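Local coordinates for ABC-type transport system, sugar-family extracellular solute-binding protein (Peptoclostridium difficile 630, PDB 6HNI) that binds tyrosine between its two lobes, probably delivering it to an ABC transporter, and is a lipoprotein with adhesive properties, at residues K85-A96 and T103-S114. The protein carries 1 engineered substitution. Sequence-based numbering, arbitrary orientation.
Sequences KDLIFAISTPSA and TKDIPILITAVS. With TYR (tyrosine), chain B.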
loop_
_atom_site.group_PDB
_atom_site.type_symbol
_atom_site.label_atom_id
_atom_site.label_comp_id
_atom_site.label_asym_id
_atom_site.label_seq_id
_atom_site.Cartn_x
_atom_site.Cartn_y
_atom_site.Cartn_z
ATOM N N LYS A 85 -20.995 9.271 -11.651
ATOM C CA LYS A 85 -19.937 8.598 -12.361
ATOM C C LYS A 85 -20.395 7.183 -12.739
ATOM O O LYS A 85 -21.187 6.548 -12.042
ATOM C CB LYS A 85 -18.695 8.451 -11.501
ATOM C CG LYS A 85 -17.996 9.749 -11.127
ATOM C CD LYS A 85 -17.608 10.638 -12.291
ATOM C CE LYS A 85 -16.797 11.809 -11.804
ATOM N NZ LYS A 85 -16.531 12.784 -12.864
ATOM N N ASP A 86 -19.881 6.697 -13.857
ATOM C CA ASP A 86 -20.135 5.315 -14.245
ATOM C C ASP A 86 -19.320 4.270 -13.484
ATOM O O ASP A 86 -19.730 3.133 -13.328
ATOM C CB ASP A 86 -19.876 5.189 -15.756
ATOM C CG ASP A 86 -20.822 6.045 -16.597
ATOM O OD1 ASP A 86 -21.994 5.668 -16.580
ATOM O OD2 ASP A 86 -20.366 7.092 -17.165
ATOM N N LEU A 87 -18.167 4.716 -12.970
ATOM C CA LEU A 87 -17.228 3.843 -12.267
ATOM C C LEU A 87 -16.367 4.746 -11.393
ATOM O O LEU A 87 -15.940 5.804 -11.803
ATOM C CB LEU A 87 -16.331 3.113 -13.278
ATOM C CG LEU A 87 -15.124 2.340 -12.721
ATOM C CD1 LEU A 87 -15.612 1.167 -11.948
ATOM C CD2 LEU A 87 -14.231 1.862 -13.871
ATOM N N ILE A 88 -16.092 4.231 -10.185
ATOM C CA ILE A 88 -15.105 4.863 -9.267
ATOM C C ILE A 88 -13.931 3.925 -9.034
ATOM O O ILE A 88 -14.152 2.754 -8.774
ATOM C CB ILE A 88 -15.787 5.184 -7.943
ATOM C CG1 ILE A 88 -16.835 6.268 -8.129
ATOM C CG2 ILE A 88 -14.729 5.675 -6.904
ATOM C CD1 ILE A 88 -17.784 6.428 -6.958
ATOM N N PHE A 89 -12.744 4.426 -9.278
ATOM C CA PHE A 89 -11.518 3.683 -8.986
ATOM C C PHE A 89 -10.910 4.340 -7.715
ATOM O O PHE A 89 -10.569 5.508 -7.723
ATOM C CB PHE A 89 -10.561 3.821 -10.169
ATOM C CG PHE A 89 -9.180 3.229 -9.979
ATOM C CD1 PHE A 89 -8.977 2.005 -9.338
ATOM C CD2 PHE A 89 -8.093 3.888 -10.492
ATOM C CE1 PHE A 89 -7.657 1.521 -9.163
ATOM C CE2 PHE A 89 -6.804 3.396 -10.346
ATOM C CZ PHE A 89 -6.625 2.190 -9.698
ATOM N N ALA A 90 -10.831 3.493 -6.688
ATOM C CA ALA A 90 -10.362 3.984 -5.329
ATOM C C ALA A 90 -9.026 3.321 -4.993
ATOM O O ALA A 90 -8.882 2.091 -4.991
ATOM C CB ALA A 90 -11.429 3.684 -4.267
ATOM N N ILE A 91 -8.060 4.188 -4.626
ATOM C CA ILE A 91 -6.707 3.776 -4.408
ATOM C C ILE A 91 -6.416 4.038 -2.922
ATOM O O ILE A 91 -6.301 5.196 -2.535
ATOM C CB ILE A 91 -5.717 4.558 -5.295
ATOM C CG1 ILE A 91 -6.065 4.382 -6.804
ATOM C CG2 ILE A 91 -4.282 4.183 -5.011
ATOM C CD1 ILE A 91 -5.266 5.345 -7.632
ATOM N N SER A 92 -6.244 2.913 -2.220
ATOM C CA SER A 92 -6.021 2.803 -0.732
ATOM C C SER A 92 -7.298 2.492 -0.004
ATOM O O SER A 92 -8.417 2.829 -0.406
ATOM C CB SER A 92 -5.366 4.045 -0.114
ATOM O OG SER A 92 -6.329 5.041 0.167
ATOM N N THR A 93 -7.106 1.959 1.241
ATOM C CA THR A 93 -8.207 1.633 2.111
ATOM C C THR A 93 -9.055 2.856 2.461
ATOM O O THR A 93 -10.264 2.809 2.374
ATOM C CB THR A 93 -7.769 0.800 3.323
ATOM O OG1 THR A 93 -7.254 -0.445 2.896
ATOM C CG2 THR A 93 -8.898 0.575 4.295
ATOM N N PRO A 94 -8.430 3.937 2.990
ATOM C CA PRO A 94 -9.254 5.114 3.286
ATOM C C PRO A 94 -10.080 5.664 2.106
ATOM O O PRO A 94 -11.265 6.022 2.282
ATOM C CB PRO A 94 -8.242 6.130 3.856
ATOM C CG PRO A 94 -7.093 5.292 4.319
ATOM C CD PRO A 94 -7.022 4.170 3.305
ATOM N N SER A 95 -9.462 5.694 0.922
ATOM C CA SER A 95 -10.210 6.206 -0.225
ATOM C C SER A 95 -11.372 5.279 -0.630
ATOM O O SER A 95 -12.452 5.756 -0.946
ATOM C CB SER A 95 -9.232 6.384 -1.378
ATOM O OG SER A 95 -8.177 7.308 -1.099
ATOM N N ALA A 96 -11.124 3.973 -0.538
ATOM C CA ALA A 96 -12.143 2.970 -0.821
ATOM C C ALA A 96 -13.288 2.977 0.155
ATOM O O ALA A 96 -14.444 2.840 -0.189
ATOM C CB ALA A 96 -11.516 1.601 -0.927
ATOM N N THR A 103 -21.566 5.741 -1.854
ATOM C CA THR A 103 -22.477 5.095 -2.824
ATOM C C THR A 103 -22.460 3.565 -2.713
ATOM O O THR A 103 -21.406 2.954 -2.642
ATOM C CB THR A 103 -22.119 5.534 -4.272
ATOM O OG1 THR A 103 -23.064 4.936 -5.198
ATOM C CG2 THR A 103 -20.763 5.156 -4.684
ATOM N N LYS A 104 -23.657 2.975 -2.769
ATOM C CA LYS A 104 -23.792 1.511 -2.826
ATOM C C LYS A 104 -24.272 1.086 -4.202
ATOM O O LYS A 104 -24.484 -0.096 -4.425
ATOM C CB LYS A 104 -24.746 0.957 -1.772
ATOM C CG LYS A 104 -24.389 1.259 -0.321
ATOM C CD LYS A 104 -23.137 0.562 0.156
ATOM C CE LYS A 104 -22.910 0.837 1.654
ATOM N NZ LYS A 104 -22.697 2.307 1.813
ATOM N N ASP A 105 -24.369 2.038 -5.126
ATOM C CA ASP A 105 -24.912 1.763 -6.499
ATOM C C ASP A 105 -23.884 1.829 -7.626
ATOM O O ASP A 105 -23.927 1.015 -8.546
ATOM C CB ASP A 105 -26.059 2.712 -6.827
ATOM C CG ASP A 105 -27.170 2.644 -5.795
ATOM O OD1 ASP A 105 -27.554 1.511 -5.395
ATOM O OD2 ASP A 105 -27.652 3.705 -5.347
ATOM N N ILE A 106 -23.008 2.818 -7.604
ATOM C CA ILE A 106 -21.981 2.967 -8.619
ATOM C C ILE A 106 -20.918 1.898 -8.369
ATOM O O ILE A 106 -20.426 1.746 -7.229
ATOM C CB ILE A 106 -21.357 4.371 -8.572
ATOM C CG1 ILE A 106 -22.404 5.468 -8.791
ATOM C CG2 ILE A 106 -20.135 4.530 -9.499
ATOM C CD1 ILE A 106 -21.877 6.869 -8.612
ATOM N N PRO A 107 -20.429 1.172 -9.368
ATOM C CA PRO A 107 -19.380 0.204 -9.144
ATOM C C PRO A 107 -18.094 0.891 -8.708
ATOM O O PRO A 107 -17.696 1.909 -9.277
ATOM C CB PRO A 107 -19.205 -0.509 -10.500
ATOM C CG PRO A 107 -19.827 0.405 -11.435
ATOM C CD PRO A 107 -20.915 1.126 -10.803
ATOM N N ILE A 108 -17.459 0.276 -7.696
ATOM C CA ILE A 108 -16.202 0.750 -7.168
ATOM C C ILE A 108 -15.160 -0.327 -7.391
ATOM O O ILE A 108 -15.363 -1.466 -6.963
ATOM C CB ILE A 108 -16.331 1.069 -5.680
ATOM C CG1 ILE A 108 -17.371 2.172 -5.420
ATOM C CG2 ILE A 108 -14.948 1.418 -5.135
ATOM C CD1 ILE A 108 -17.800 2.205 -3.931
ATOM N N LEU A 109 -14.074 0.025 -8.053
ATOM C CA LEU A 109 -12.933 -0.869 -8.181
ATOM C C LEU A 109 -11.856 -0.296 -7.269
ATOM O O LEU A 109 -11.493 0.844 -7.388
ATOM C CB LEU A 109 -12.421 -0.960 -9.620
ATOM C CG LEU A 109 -13.309 -1.865 -10.517
ATOM C CD1 LEU A 109 -12.711 -1.760 -11.863
ATOM C CD2 LEU A 109 -13.300 -3.308 -10.079
ATOM N N ILE A 110 -11.334 -1.180 -6.436
ATOM C CA ILE A 110 -10.280 -0.791 -5.458
ATOM C C ILE A 110 -8.956 -1.328 -5.914
ATOM O O ILE A 110 -8.834 -2.325 -6.640
ATOM C CB ILE A 110 -10.642 -1.343 -4.043
ATOM C CG1 ILE A 110 -10.521 -2.827 -3.949
ATOM C CG2 ILE A 110 -11.992 -0.823 -3.640
ATOM C CD1 ILE A 110 -10.901 -3.497 -2.630
ATOM N N THR A 111 -7.884 -0.723 -5.381
ATOM C CA THR A 111 -6.563 -1.286 -5.446
ATOM C C THR A 111 -5.806 -0.776 -4.175
ATOM O O THR A 111 -6.282 0.180 -3.505
ATOM C CB THR A 111 -5.750 -0.883 -6.659
ATOM O OG1 THR A 111 -4.558 -1.709 -6.771
ATOM C CG2 THR A 111 -5.406 0.578 -6.725
ATOM N N ALA A 112 -4.692 -1.445 -3.908
ATOM C CA ALA A 112 -3.816 -1.049 -2.720
ATOM C C ALA A 112 -4.636 -1.091 -1.469
ATOM O O ALA A 112 -4.385 -0.239 -0.587
ATOM C CB ALA A 112 -3.212 0.292 -2.960
ATOM N N VAL A 113 -5.508 -2.060 -1.327
ATOM C CA VAL A 113 -6.286 -2.316 -0.118
ATOM C C VAL A 113 -5.809 -3.621 0.450
ATOM O O VAL A 113 -5.899 -4.671 -0.139
ATOM C CB VAL A 113 -7.791 -2.369 -0.399
ATOM C CG1 VAL A 113 -8.602 -2.858 0.795
ATOM C CG2 VAL A 113 -8.261 -1.030 -0.876
ATOM N N SER A 114 -5.269 -3.578 1.709
ATOM C CA SER A 114 -4.641 -4.748 2.254
ATOM C C SER A 114 -5.594 -5.869 2.555
ATOM O O SER A 114 -5.274 -7.035 2.333
ATOM C CB SER A 114 -3.877 -4.404 3.574
ATOM O OG SER A 114 -2.891 -3.446 3.375
HETATM N N TYR B . -2.142 -1.121 1.864
HETATM C CA TYR B . -2.526 0.291 2.041
HETATM C C TYR B . -4.031 0.387 2.236
HETATM O O TYR B . -4.545 1.499 2.241
HETATM C CB TYR B . -1.937 1.212 0.954
HETATM C CG TYR B . -0.447 1.288 1.006
HETATM C CD1 TYR B . 0.187 1.911 2.121
HETATM C CD2 TYR B . 0.375 0.729 0.074
HETATM C CE1 TYR B . 1.554 1.915 2.223
HETATM C CE2 TYR B . 1.750 0.728 0.161
HETATM C CZ TYR B . 2.362 1.337 1.282
HETATM O OH TYR B . 3.738 1.339 1.393
HETATM O OXT TYR B . -4.679 -0.609 2.479
#
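Phe89 overlaps Thr111 at a slant: CE1 lies 3.4 Å from Thr111 CG2, while Ile91 CG1 lies above one face of the same ring, off toward its rim. Thr111 OG1 turns anti to its own nitrogen (chi1 -168°), toward a hydrogen bond with Thr135, which leaves the methyl for the phenyl. Further back on this face, in the conformer modelled here, the side chains of Leu87 and Leu109 cross obliquely, CD1 of Leu87 nearing CG of Leu109, with Ala269 of helix 258-273 against both leucines. On the other face Ile88 CD1 meets Thr103 CG2 tip to tip and lies 3.9 Å from Ile106 CG2, and Ala96 of the connecting helix sets CB 3.7 Å from Ile110 CG2. Parallel pairing underlies all this: Ile88 N and Ala90 N donate to Pro107 O and Leu109 O, Leu109 N and Thr111 N return to Ile88 O and Ala90 O, and Ser92 N closes on Thr111 O at 3.0 Å. Strand 87-91, helix 93-102 and strand 108-113 thus form a beta-alpha-beta unit, whose C-terminal strand ends open onto the ligand. There Thr93 N gives the bound tyrosine O an almost straight bond (2.8 Å, 176°), and Thr93 OG1 donates to its OXT at 2.6 Å. Ser114 N also reaches OXT, and Ser114 OG accepts from the ligand amine. From these two segments three donors thus grip the carboxylate beside the start of helix 93-102, whose dipole would probably favour its negative charge.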